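Local coordinates for protein putative NAD dependent dehydrogenase (Micromonospora echinospora, PDB 6NOR) that binds NAD and probably acts as an NAD-dependent oxidoreductase in the biosynthesis of the aminoglycoside antibiotic gentamicin, at residues 145-150 with 314-319; 166-171 with 266-271; 173-178 with 258-263; 215-220 with 354-359. All blocks are in the same frame, centred on the assembly; numbering follows the deposited sequence.

Following the chain from the N terminus, the Rossmann sheet is complete by strand 139-141, and contact 1 begins just after it, where 145-150 meets helix 313-326 and closes the longest loop of the four. Within that loop contact 2 pairs the start of strand 167-175 with the end of strand 260-267, and contact 3, enclosed in turn by contact 2, pairs the same two strands at their other ends. Contact 4 crosses all three: it starts at strand 215-223 and closes at the C-terminal strand 357-358, an outermost strand of the mixed sheet. F145 of contact 1 packs on F174 and L261 of contact 3, joining the 3-10 turn after the Rossmann sheet to the mixed sheet.

Contact 1: residues 145-150 with 314-319; sequences FVYAPK and VHQDRQ
The first torsions bring Y147 and H315 together: Y147 CG lies beside its own backbone N (chi1 -58°), H315 CG likewise (chi1 -70°), and the CB atoms meet at 3.9 Å. From there the Y147 ring lies flat on the helix. Q316 CA sits over the ring centre, 3.8 Å from the centroid, a CH-pi contact, while Q316 CB approaches ring atom CD1 of Y147 to 3.6 Å over the same face. The Q316 chain runs on extended, crossing the tyrosine at about a right angle, and its amide is turned 78° to the ring. Its NE2 is occupied within the helix, donating to D317 OD1 at 3.1 Å in a nearly straight bond that lies in the amide plane and would fix the rotation of that amide. One helical turn on, Q319 reaches the ring edge, with OE1 3.7 Å from Y147 CE2. H315 CB also rests on Y147 O at 3.7 Å, and the tip of the imidazole, CE1, touches P149 CG at 3.9 Å. The meeting is one of van der Waals and CH-pi packing. The side chain of Q316 is about 6 Å from the bound NAD and near the NAD-binding residues N144 and Y313. Beyond the contact, H332 meets the Y147 ring edge-to-face, and D317 OD2 is hydrogen-bonded to H39 ND1 of helix 34-44. The 3-10 turn 145-147 and the first residue of helix 149-157 pack on helix 313-326, with helix 307-310 beside P149 and H315 and W305 of the second subunit also against P149.

Contact 2: residues 166-171 with 266-271; sequences TVHSVR and IGTEGL
H168 N and S169 N both donate to I266 O, at 2.9 and 3.2 Å and both in the carbonyl plane, while S169 O takes I266 N at 2.8 Å in a nearly straight bond. H168 CG stands between its backbone N and carbonyl carbon (chi1 52°), which folds the imidazole back over the strand it pairs with: I266 O lies over the centre of one ring face, 3.4 Å above its plane. I266 CG2 adds an apolar touch to H168 CE1 at 3.6 Å. This is a classic beta bulge, H168 and S169 together facing I266, set near the N-terminal end of strand 167-175 in the mixed sheet of the GFO/IDH/MocA C-terminal domain. H168 NE2 donates to A254 O of the third subunit and ND1 has a weak bond to Q234 there, placing the ring at that interface. S169 CB packs against I266 CB at 4.0 Å on the same sheet face. Past G267 the strand turns toward 270-271, and T268 OG1 accepts from T166 N at 3.1 Å; the return bond, T268 N to T166 O, is bent and weak. G270 and L271 extend the sheet into the second subunit by antiparallel pairing.

Contact 3: residues 173-178 with 258-263; sequences AFRTSG and GEQLTV
F174 and L261 face each other on one side of the sheet, and both swing CG away from the backbone N (chi1 -168° and 179°). L261 CD1 comes in over the face of the phenyl ring, 4.1 Å from its centroid and 3.8 Å from F174 CG. E259 runs alongside F174 and brings OE1 to the ring edge, 3.8 Å from F174 CE1, its carboxylate turned only 26° from the ring. On the opposite side R175 stretches out from CG to NE, and Q260 does the same beyond CG, placing the guanidinium edge against the amide: R175 NH1 donates to Q260 OE1 at 3.2 Å, with the two planes nearly perpendicular. R175 NH2 forms a salt bridge with D250, and its NH1 another with E264 of the third subunit, so Q260 shares this buried arginine. Between the two faces, A173 with T262 and R175 with Q260 are hydrogen-bonded antiparallel pairs, flanking the non-hydrogen-bonded F174-L261 pair. At the strand end T176 OG1 accepts from G178 N, an ST turn. The Phe-Leu side of this GFO/IDH/MocA-type sheet looks toward the cofactor, with the side chain of F174 about 7 Å from the bound NAD.

Contact 4: residues 215-220 with 354-359; sequences IRAVTA and GRKVEM
M359 folds back over the I215-R216 backbone, its CB 3.2 Å from I215 O. Chi1 of -48° puts M359 CG 3.7 Å from I215 CG2, and the bend at chi2 (-86°) turns SD to V218 CG2 at 3.9 Å. Its backbone is gripped as well, M359 N donating to R216 O at 2.7 Å, with the donor tilted out of the carbonyl plane. Next along, V218 and V357 form a hydrogen-bonded antiparallel pair: V357 N meets V218 O at 2.9 Å in an almost straight bond, and V218 N returns one to V357 O. Short strand 357-358 thereby adds an outermost strand to the mixed sheet of the C-terminal domain, bringing the chain's end back against strand 215-223. On the far side of that strand, R216 and A217 both face E240 of strand 234-241, a classic beta bulge. A217 pairs with E358 without hydrogen bonds, and its methyl group is overlain by the K356 chain, K356 CD lying 3.8 Å from A217 CB. That chain leaves with CG anti to the backbone N, which carries CG past T219 OG1 at 3.8 Å, and bends at chi3. Within 354-359 the R355 guanidinium lays one face on V357 CG2, and its NH1 forms a salt bridge with D353. Helix 334-353 covers the side with I215, V218, V357 and M359, through T343, A346, A347 and R349. G354 and K356 make backbone hydrogen bonds to the third subunit, whose T219 packs on T219 of this chain.

Contact 1: residues 145-150 with 314-319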
loop_
_atom_site.group_PDB
_atom_site.type_symbol
_atom_site.label_atom_id
_atom_site.label_comp_id
_atom_site.label_asym_id
_atom_site.label_seq_id
_atom_site.Cartn_x
_atom_site.Cartn_y
_atom_site.Cartn_z
ATOM N N PHE A 145 7.997 20.602 -9.268
ATOM C CA PHE A 145 8.081 19.275 -8.674
ATOM C C PHE A 145 9.508 18.786 -8.500
ATOM O O PHE A 145 9.756 17.894 -7.693
ATOM C CB PHE A 145 7.255 18.256 -9.477
ATOM C CG PHE A 145 5.778 18.534 -9.439
ATOM C CD1 PHE A 145 5.062 18.342 -8.280
ATOM C CD2 PHE A 145 5.121 19.030 -10.550
ATOM C CE1 PHE A 145 3.702 18.618 -8.232
ATOM C CE2 PHE A 145 3.773 19.316 -10.510
ATOM C CZ PHE A 145 3.060 19.106 -9.355
ATOM N N VAL A 146 10.466 19.377 -9.202
ATOM C CA VAL A 146 11.847 18.967 -8.972
ATOM C C VAL A 146 12.352 19.565 -7.664
ATOM O O VAL A 146 13.457 19.285 -7.264
ATOM C CB VAL A 146 12.792 19.364 -10.134
ATOM C CG1 VAL A 146 12.431 18.616 -11.387
ATOM C CG2 VAL A 146 12.746 20.877 -10.390
ATOM N N TYR A 147 11.531 20.372 -6.991
ATOM C CA TYR A 147 11.902 20.904 -5.675
ATOM C C TYR A 147 11.097 20.258 -4.559
ATOM O O TYR A 147 11.276 20.582 -3.391
ATOM C CB TYR A 147 11.692 22.432 -5.580
ATOM C CG TYR A 147 12.433 23.278 -6.579
ATOM C CD1 TYR A 147 11.871 23.564 -7.809
ATOM C CD2 TYR A 147 13.665 23.854 -6.274
ATOM C CE1 TYR A 147 12.518 24.362 -8.742
ATOM C CE2 TYR A 147 14.333 24.668 -7.212
ATOM C CZ TYR A 147 13.740 24.905 -8.448
ATOM O OH TYR A 147 14.340 25.692 -9.394
ATOM N N ALA A 148 10.179 19.379 -4.922
ATOM C CA ALA A 148 9.368 18.685 -3.940
ATOM C C ALA A 148 10.254 17.805 -3.064
ATOM O O ALA A 148 11.003 16.980 -3.562
ATOM C CB ALA A 148 8.276 17.843 -4.629
ATOM N N PRO A 149 10.157 17.986 -1.749
ATOM C CA PRO A 149 10.988 17.332 -0.733
ATOM C C PRO A 149 11.090 15.815 -0.935
ATOM O O PRO A 149 12.171 15.230 -0.856
ATOM C CB PRO A 149 10.251 17.652 0.564
ATOM C CG PRO A 149 9.481 18.883 0.268
ATOM C CD PRO A 149 9.087 18.803 -1.157
ATOM N N LYS A 150 9.952 15.193 -1.205
ATOM C CA LYS A 150 9.897 13.766 -1.447
ATOM C C LYS A 150 10.682 13.358 -2.687
ATOM O O LYS A 150 11.394 12.358 -2.665
ATOM C CB LYS A 150 8.437 13.315 -1.571
ATOM C CG LYS A 150 8.253 11.855 -1.781
ATOM C CD LYS A 150 6.785 11.497 -1.872
ATOM C CE LYS A 150 6.042 12.019 -0.668
ATOM N NZ LYS A 150 4.650 11.615 -0.746
ATOM N N VAL A 314 7.109 26.087 -2.316
ATOM C CA VAL A 314 7.795 26.832 -1.277
ATOM C C VAL A 314 9.312 26.819 -1.521
ATOM O O VAL A 314 9.955 27.851 -1.495
ATOM C CB VAL A 314 7.438 26.264 0.125
ATOM C CG1 VAL A 314 8.289 26.877 1.209
ATOM C CG2 VAL A 314 5.994 26.524 0.426
ATOM N N HIS A 315 9.870 25.658 -1.807
ATOM C CA HIS A 315 11.306 25.534 -2.042
ATOM C C HIS A 315 11.757 26.228 -3.327
ATOM O O HIS A 315 12.800 26.857 -3.360
ATOM C CB HIS A 315 11.715 24.061 -2.064
ATOM C CG HIS A 315 11.641 23.415 -0.720
ATOM N ND1 HIS A 315 10.459 22.940 -0.189
ATOM C CD2 HIS A 315 12.590 23.218 0.226
ATOM C CE1 HIS A 315 10.688 22.469 1.025
ATOM N NE2 HIS A 315 11.971 22.623 1.299
ATOM N N GLN A 316 10.952 26.106 -4.370
ATOM C CA GLN A 316 11.211 26.792 -5.625
ATOM C C GLN A 316 11.307 28.305 -5.428
ATOM O O GLN A 316 12.288 28.927 -5.799
ATOM C CB GLN A 316 10.117 26.469 -6.627
ATOM C CG GLN A 316 10.190 27.251 -7.903
ATOM C CD GLN A 316 8.995 26.963 -8.773
ATOM O OE1 GLN A 316 9.058 26.138 -9.677
ATOM N NE2 GLN A 316 7.891 27.634 -8.494
ATOM N N ASP A 317 10.277 28.880 -4.824
ATOM C CA ASP A 317 10.207 30.315 -4.656
ATOM C C ASP A 317 11.238 30.827 -3.665
ATOM O O ASP A 317 11.691 31.940 -3.794
ATOM C CB ASP A 317 8.806 30.725 -4.251
ATOM C CG ASP A 317 7.825 30.573 -5.395
ATOM O OD1 ASP A 317 8.174 29.858 -6.356
ATOM O OD2 ASP A 317 6.724 31.159 -5.340
ATOM N N ARG A 318 11.650 30.005 -2.715
ATOM C CA ARG A 318 12.697 30.439 -1.821
ATOM C C ARG A 318 14.008 30.517 -2.582
ATOM O O ARG A 318 14.771 31.451 -2.429
ATOM C CB ARG A 318 12.846 29.516 -0.621
ATOM C CG ARG A 318 13.883 30.043 0.369
ATOM C CD ARG A 318 14.202 29.046 1.459
ATOM N NE ARG A 318 13.008 28.566 2.152
ATOM C CZ ARG A 318 12.644 27.286 2.210
ATOM N NH1 ARG A 318 13.381 26.358 1.610
ATOM N NH2 ARG A 318 11.549 26.932 2.869
ATOM N N GLN A 319 14.260 29.537 -3.424
ATOM C CA GLN A 319 15.491 29.535 -4.181
ATOM C C GLN A 319 15.522 30.603 -5.268
ATOM O O GLN A 319 16.583 31.102 -5.608
ATOM C CB GLN A 319 15.714 28.165 -4.786
ATOM C CG GLN A 319 16.079 27.177 -3.728
ATOM C CD GLN A 319 16.617 25.906 -4.297
ATOM O OE1 GLN A 319 17.312 25.910 -5.319
ATOM N NE2 GLN A 319 16.302 24.794 -3.641
#

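Contact 2: residues 166-171 with 266-271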
loop_
_atom_site.group_PDB
_atom_site.type_symbol
_atom_site.label_atom_id
_atom_site.label_comp_id
_atom_site.label_asym_id
_atom_site.label_seq_id
_atom_site.Cartn_x
_atom_site.Cartn_y
_atom_site.Cartn_z
ATOM N N THR A 166 23.474 0.073 -13.568
ATOM C CA THR A 166 23.224 0.806 -14.784
ATOM C C THR A 166 21.736 1.071 -14.902
ATOM O O THR A 166 20.944 0.138 -15.031
ATOM C CB THR A 166 23.727 0.026 -16.021
ATOM O OG1 THR A 166 25.152 -0.113 -15.958
ATOM C CG2 THR A 166 23.351 0.736 -17.303
ATOM N N VAL A 167 21.366 2.348 -14.847
ATOM C CA VAL A 167 19.981 2.764 -15.012
ATOM C C VAL A 167 19.524 2.611 -16.462
ATOM O O VAL A 167 20.200 3.072 -17.369
ATOM C CB VAL A 167 19.795 4.207 -14.555
ATOM C CG1 VAL A 167 18.369 4.628 -14.800
ATOM C CG2 VAL A 167 20.133 4.326 -13.051
ATOM N N HIS A 168 18.396 1.934 -16.680
ATOM C CA HIS A 168 17.891 1.718 -18.039
ATOM C C HIS A 168 16.473 2.246 -18.267
ATOM O O HIS A 168 16.027 2.360 -19.399
ATOM C CB HIS A 168 17.935 0.221 -18.406
ATOM C CG HIS A 168 17.274 -0.682 -17.405
ATOM N ND1 HIS A 168 15.912 -0.896 -17.372
ATOM C CD2 HIS A 168 17.794 -1.428 -16.402
ATOM C CE1 HIS A 168 15.622 -1.728 -16.389
ATOM N NE2 HIS A 168 16.745 -2.062 -15.782
ATOM N N SER A 169 15.759 2.549 -17.194
ATOM C CA SER A 169 14.353 2.922 -17.302
ATOM C C SER A 169 14.009 4.024 -16.347
ATOM O O SER A 169 14.402 3.987 -15.185
ATOM C CB SER A 169 13.434 1.735 -17.018
ATOM O OG SER A 169 13.160 1.000 -18.187
ATOM N N VAL A 170 13.271 5.008 -16.836
ATOM C CA VAL A 170 12.666 5.968 -15.956
ATOM C C VAL A 170 11.248 6.175 -16.458
ATOM O O VAL A 170 10.995 6.111 -17.658
ATOM C CB VAL A 170 13.451 7.279 -15.891
ATOM C CG1 VAL A 170 13.532 7.947 -17.262
ATOM C CG2 VAL A 170 12.815 8.218 -14.879
ATOM N N ARG A 171 10.319 6.359 -15.532
ATOM C CA ARG A 171 8.937 6.538 -15.888
ATOM C C ARG A 171 8.286 7.579 -14.987
ATOM O O ARG A 171 8.412 7.520 -13.790
ATOM C CB ARG A 171 8.181 5.219 -15.795
ATOM C CG ARG A 171 6.681 5.383 -15.872
ATOM C CD ARG A 171 5.975 4.156 -16.448
ATOM N NE ARG A 171 4.615 4.488 -16.883
ATOM C CZ ARG A 171 3.568 4.498 -16.070
ATOM N NH1 ARG A 171 3.720 4.193 -14.781
ATOM N NH2 ARG A 171 2.376 4.805 -16.539
ATOM N N ILE A 266 14.612 2.620 -12.746
ATOM C CA ILE A 266 15.049 1.225 -12.655
ATOM C C ILE A 266 16.450 0.973 -13.232
ATOM O O ILE A 266 16.715 1.247 -14.401
ATOM C CB ILE A 266 14.055 0.308 -13.365
ATOM C CG1 ILE A 266 12.628 0.658 -12.946
ATOM C CG2 ILE A 266 14.341 -1.188 -13.076
ATOM C CD1 ILE A 266 11.586 -0.209 -13.623
ATOM N N GLY A 267 17.335 0.438 -12.402
ATOM C CA GLY A 267 18.652 0.031 -12.837
ATOM C C GLY A 267 18.849 -1.479 -12.789
ATOM O O GLY A 267 17.906 -2.224 -12.522
ATOM N N THR A 268 20.073 -1.943 -13.027
ATOM C CA THR A 268 20.316 -3.381 -13.054
ATOM C C THR A 268 20.477 -3.953 -11.658
ATOM O O THR A 268 20.259 -5.122 -11.453
ATOM C CB THR A 268 21.572 -3.751 -13.894
ATOM O OG1 THR A 268 22.670 -2.930 -13.491
ATOM C CG2 THR A 268 21.309 -3.544 -15.380
ATOM N N GLU A 269 20.843 -3.127 -10.690
ATOM C CA GLU A 269 21.029 -3.615 -9.330
ATOM C C GLU A 269 19.973 -3.086 -8.365
ATOM O O GLU A 269 19.899 -3.527 -7.235
ATOM C CB GLU A 269 22.421 -3.241 -8.809
ATOM C CG GLU A 269 23.567 -3.848 -9.589
ATOM C CD GLU A 269 23.511 -5.365 -9.613
ATOM O OE1 GLU A 269 23.322 -5.977 -8.543
ATOM O OE2 GLU A 269 23.637 -5.945 -10.706
ATOM N N GLY A 270 19.162 -2.135 -8.795
ATOM C CA GLY A 270 18.199 -1.544 -7.881
ATOM C C GLY A 270 17.161 -0.656 -8.545
ATOM O O GLY A 270 17.187 -0.472 -9.754
ATOM N N LEU A 271 16.242 -0.116 -7.747
ATOM C CA LEU A 271 15.218 0.779 -8.261
ATOM C C LEU A 271 14.762 1.770 -7.207
ATOM O O LEU A 271 14.930 1.540 -6.017
ATOM C CB LEU A 271 14.018 -0.015 -8.790
ATOM C CG LEU A 271 13.191 -0.854 -7.811
ATOM C CD1 LEU A 271 12.107 -0.032 -7.129
ATOM C CD2 LEU A 271 12.595 -2.070 -8.520
#

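Contact 3: residues 173-178 with 258-263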
loop_
_atom_site.group_PDB
_atom_site.type_symbol
_atom_site.label_atom_id
_atom_site.label_comp_id
_atom_site.label_asym_id
_atom_site.label_seq_id
_atom_site.Cartn_x
_atom_site.Cartn_y
_atom_site.Cartn_z
ATOM N N ALA A 173 4.452 9.247 -14.462
ATOM C CA ALA A 173 3.047 9.255 -14.790
ATOM C C ALA A 173 2.368 10.426 -14.124
ATOM O O ALA A 173 2.554 10.668 -12.937
ATOM C CB ALA A 173 2.392 7.933 -14.371
ATOM N N PHE A 174 1.596 11.181 -14.884
ATOM C CA PHE A 174 0.967 12.356 -14.297
ATOM C C PHE A 174 -0.463 12.480 -14.820
ATOM O O PHE A 174 -0.702 12.689 -16.000
ATOM C CB PHE A 174 1.836 13.605 -14.551
ATOM C CG PHE A 174 1.439 14.828 -13.742
ATOM C CD1 PHE A 174 0.363 14.805 -12.885
ATOM C CD2 PHE A 174 2.258 15.926 -13.706
ATOM C CE1 PHE A 174 0.028 15.895 -12.130
ATOM C CE2 PHE A 174 1.942 17.030 -12.929
ATOM C CZ PHE A 174 0.817 17.012 -12.140
ATOM N N ARG A 175 -1.411 12.303 -13.911
ATOM C CA ARG A 175 -2.812 12.197 -14.279
ATOM C C ARG A 175 -3.731 13.043 -13.432
ATOM O O ARG A 175 -3.620 13.080 -12.214
ATOM C CB ARG A 175 -3.264 10.753 -14.209
ATOM C CG ARG A 175 -2.613 9.898 -15.275
ATOM C CD ARG A 175 -2.702 8.463 -14.902
ATOM N NE ARG A 175 -2.026 7.605 -15.859
ATOM C CZ ARG A 175 -1.565 6.409 -15.541
ATOM N NH1 ARG A 175 -1.704 5.972 -14.302
ATOM N NH2 ARG A 175 -0.969 5.660 -16.452
ATOM N N THR A 176 -4.635 13.728 -14.121
ATOM C CA THR A 176 -5.629 14.579 -13.515
ATOM C C THR A 176 -6.953 14.381 -14.221
ATOM O O THR A 176 -7.032 13.708 -15.230
ATOM C CB THR A 176 -5.265 16.075 -13.615
ATOM O OG1 THR A 176 -5.616 16.549 -14.924
ATOM C CG2 THR A 176 -3.800 16.316 -13.371
ATOM N N SER A 177 -7.993 14.996 -13.693
ATOM C CA SER A 177 -9.277 15.071 -14.378
ATOM C C SER A 177 -9.358 16.328 -15.256
ATOM O O SER A 177 -10.426 16.726 -15.660
ATOM C CB SER A 177 -10.410 15.091 -13.368
ATOM O OG SER A 177 -10.219 16.178 -12.476
ATOM N N GLY A 178 -8.228 16.971 -15.518
ATOM C CA GLY A 178 -8.203 18.045 -16.478
ATOM C C GLY A 178 -8.328 19.417 -15.863
ATOM O O GLY A 178 -8.649 19.549 -14.701
ATOM N N GLY A 258 -8.877 11.537 -8.550
ATOM C CA GLY A 258 -7.836 12.328 -7.914
ATOM C C GLY A 258 -6.524 12.319 -8.679
ATOM O O GLY A 258 -6.165 11.346 -9.330
ATOM N N GLU A 259 -5.830 13.444 -8.609
ATOM C CA GLU A 259 -4.485 13.617 -9.127
ATOM C C GLU A 259 -3.523 12.465 -8.797
ATOM O O GLU A 259 -3.485 11.986 -7.670
ATOM C CB GLU A 259 -3.923 14.921 -8.569
ATOM C CG GLU A 259 -3.146 15.759 -9.548
ATOM C CD GLU A 259 -2.805 17.114 -8.970
ATOM O OE1 GLU A 259 -2.120 17.900 -9.658
ATOM O OE2 GLU A 259 -3.222 17.392 -7.821
ATOM N N GLN A 260 -2.761 12.025 -9.793
ATOM C CA GLN A 260 -1.712 11.026 -9.576
ATOM C C GLN A 260 -0.386 11.559 -10.104
ATOM O O GLN A 260 -0.311 12.042 -11.229
ATOM C CB GLN A 260 -2.012 9.687 -10.285
ATOM C CG GLN A 260 -3.332 9.012 -10.022
ATOM C CD GLN A 260 -3.485 7.734 -10.858
ATOM O OE1 GLN A 260 -2.532 7.273 -11.470
ATOM N NE2 GLN A 260 -4.682 7.174 -10.891
ATOM N N LEU A 261 0.672 11.443 -9.319
ATOM C CA LEU A 261 1.993 11.782 -9.828
ATOM C C LEU A 261 3.035 10.835 -9.252
ATOM O O LEU A 261 3.292 10.832 -8.059
ATOM C CB LEU A 261 2.341 13.263 -9.528
ATOM C CG LEU A 261 3.717 13.770 -9.989
ATOM C CD1 LEU A 261 4.039 13.381 -11.432
ATOM C CD2 LEU A 261 3.911 15.296 -9.775
ATOM N N THR A 262 3.642 10.037 -10.119
ATOM C CA THR A 262 4.648 9.069 -9.694
ATOM C C THR A 262 5.924 9.080 -10.559
ATOM O O THR A 262 5.914 9.397 -11.749
ATOM C CB THR A 262 4.092 7.626 -9.701
ATOM O OG1 THR A 262 3.805 7.244 -11.044
ATOM C CG2 THR A 262 2.803 7.483 -8.852
ATOM N N VAL A 263 7.020 8.700 -9.923
ATOM C CA VAL A 263 8.314 8.630 -10.551
ATOM C C VAL A 263 8.931 7.275 -10.267
ATOM O O VAL A 263 8.905 6.803 -9.141
ATOM C CB VAL A 263 9.261 9.726 -10.042
ATOM C CG1 VAL A 263 10.598 9.597 -10.728
ATOM C CG2 VAL A 263 8.675 11.109 -10.297
#

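Contact 4: residues 215-220 with 354-359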
loop_
_atom_site.group_PDB
_atom_site.type_symbol
_atom_site.label_atom_id
_atom_site.label_comp_id
_atom_site.label_asym_id
_atom_site.label_seq_id
_atom_site.Cartn_x
_atom_site.Cartn_y
_atom_site.Cartn_z
ATOM N N ILE A 215 19.008 14.146 -24.608
ATOM C CA ILE A 215 17.974 13.344 -25.225
ATOM C C ILE A 215 18.286 13.103 -26.696
ATOM O O ILE A 215 18.465 14.040 -27.451
ATOM C CB ILE A 215 16.617 14.022 -25.087
ATOM C CG1 ILE A 215 16.242 14.068 -23.609
ATOM C CG2 ILE A 215 15.572 13.323 -25.959
ATOM C CD1 ILE A 215 14.890 14.626 -23.321
ATOM N N ARG A 216 18.347 11.844 -27.101
ATOM C CA ARG A 216 18.692 11.512 -28.478
ATOM C C ARG A 216 17.472 11.445 -29.398
ATOM O O ARG A 216 17.499 11.976 -30.495
ATOM C CB ARG A 216 19.453 10.190 -28.526
ATOM C CG ARG A 216 19.938 9.803 -29.920
ATOM C CD ARG A 216 20.636 8.444 -29.935
ATOM N NE ARG A 216 21.813 8.419 -29.075
ATOM C CZ ARG A 216 22.975 8.985 -29.383
ATOM N NH1 ARG A 216 23.120 9.626 -30.539
ATOM N NH2 ARG A 216 23.994 8.915 -28.536
ATOM N N ALA A 217 16.402 10.792 -28.967
ATOM C CA ALA A 217 15.198 10.719 -29.795
ATOM C C ALA A 217 13.901 10.692 -28.974
ATOM O O ALA A 217 13.921 10.465 -27.778
ATOM C CB ALA A 217 15.266 9.511 -30.702
ATOM N N VAL A 218 12.780 10.923 -29.640
ATOM C CA VAL A 218 11.482 10.987 -29.006
ATOM C C VAL A 218 10.455 10.294 -29.889
ATOM O O VAL A 218 10.512 10.392 -31.112
ATOM C CB VAL A 218 11.049 12.454 -28.746
ATOM C CG1 VAL A 218 9.662 12.517 -28.198
ATOM C CG2 VAL A 218 11.992 13.131 -27.765
ATOM N N THR A 219 9.535 9.566 -29.265
ATOM C CA THR A 219 8.369 9.018 -29.945
ATOM C C THR A 219 7.144 9.364 -29.110
ATOM O O THR A 219 7.209 9.359 -27.899
ATOM C CB THR A 219 8.480 7.493 -30.126
ATOM O OG1 THR A 219 9.824 7.141 -30.483
ATOM C CG2 THR A 219 7.534 7.009 -31.194
ATOM N N ALA A 220 6.025 9.673 -29.738
ATOM C CA ALA A 220 4.864 10.099 -28.975
ATOM C C ALA A 220 3.551 9.734 -29.634
ATOM O O ALA A 220 3.462 9.617 -30.837
ATOM C CB ALA A 220 4.904 11.612 -28.723
ATOM N N GLY A 354 3.743 9.982 -36.958
ATOM C CA GLY A 354 3.814 8.558 -36.677
ATOM C C GLY A 354 5.208 8.000 -36.849
ATOM O O GLY A 354 5.391 6.891 -37.335
ATOM N N ARG A 355 6.196 8.776 -36.431
ATOM C CA ARG A 355 7.573 8.411 -36.636
ATOM C C ARG A 355 8.430 8.883 -35.463
ATOM O O ARG A 355 8.105 9.846 -34.793
ATOM C CB ARG A 355 8.096 9.019 -37.941
ATOM C CG ARG A 355 8.770 10.348 -37.726
ATOM C CD ARG A 355 9.408 10.908 -38.985
ATOM N NE ARG A 355 10.310 12.027 -38.691
ATOM C CZ ARG A 355 9.928 13.299 -38.597
ATOM N NH1 ARG A 355 8.655 13.627 -38.764
ATOM N NH2 ARG A 355 10.819 14.245 -38.331
ATOM N N LYS A 356 9.534 8.196 -35.232
ATOM C CA LYS A 356 10.510 8.618 -34.254
ATOM C C LYS A 356 11.167 9.912 -34.747
ATOM O O LYS A 356 11.472 10.029 -35.924
ATOM C CB LYS A 356 11.546 7.518 -34.041
ATOM C CG LYS A 356 12.613 7.843 -33.022
ATOM C CD LYS A 356 13.848 6.970 -33.217
ATOM C CE LYS A 356 13.649 5.585 -32.655
ATOM N NZ LYS A 356 14.637 4.622 -33.227
ATOM N N VAL A 357 11.375 10.874 -33.851
ATOM C CA VAL A 357 12.016 12.144 -34.206
ATOM C C VAL A 357 13.383 12.230 -33.528
ATOM O O VAL A 357 13.484 12.188 -32.307
ATOM C CB VAL A 357 11.109 13.360 -33.820
ATOM C CG1 VAL A 357 11.838 14.684 -33.956
ATOM C CG2 VAL A 357 9.828 13.379 -34.674
ATOM N N GLU A 358 14.437 12.308 -34.332
ATOM C CA GLU A 358 15.803 12.465 -33.835
ATOM C C GLU A 358 16.025 13.861 -33.294
ATOM O O GLU A 358 15.685 14.829 -33.945
ATOM C CB GLU A 358 16.818 12.186 -34.941
ATOM C CG GLU A 358 16.712 10.801 -35.545
ATOM C CD GLU A 358 17.189 9.717 -34.597
ATOM O OE1 GLU A 358 18.182 9.956 -33.875
ATOM O OE2 GLU A 358 16.565 8.633 -34.568
ATOM N N MET A 359 16.576 13.965 -32.093
ATOM C CA MET A 359 16.923 15.266 -31.538
ATOM C C MET A 359 18.305 15.649 -32.004
ATOM O O MET A 359 19.042 14.834 -32.550
ATOM C CB MET A 359 16.896 15.267 -30.011
ATOM C CG MET A 359 15.666 14.648 -29.423
ATOM S SD MET A 359 14.335 15.822 -29.288
ATOM C CE MET A 359 14.933 16.823 -27.937
#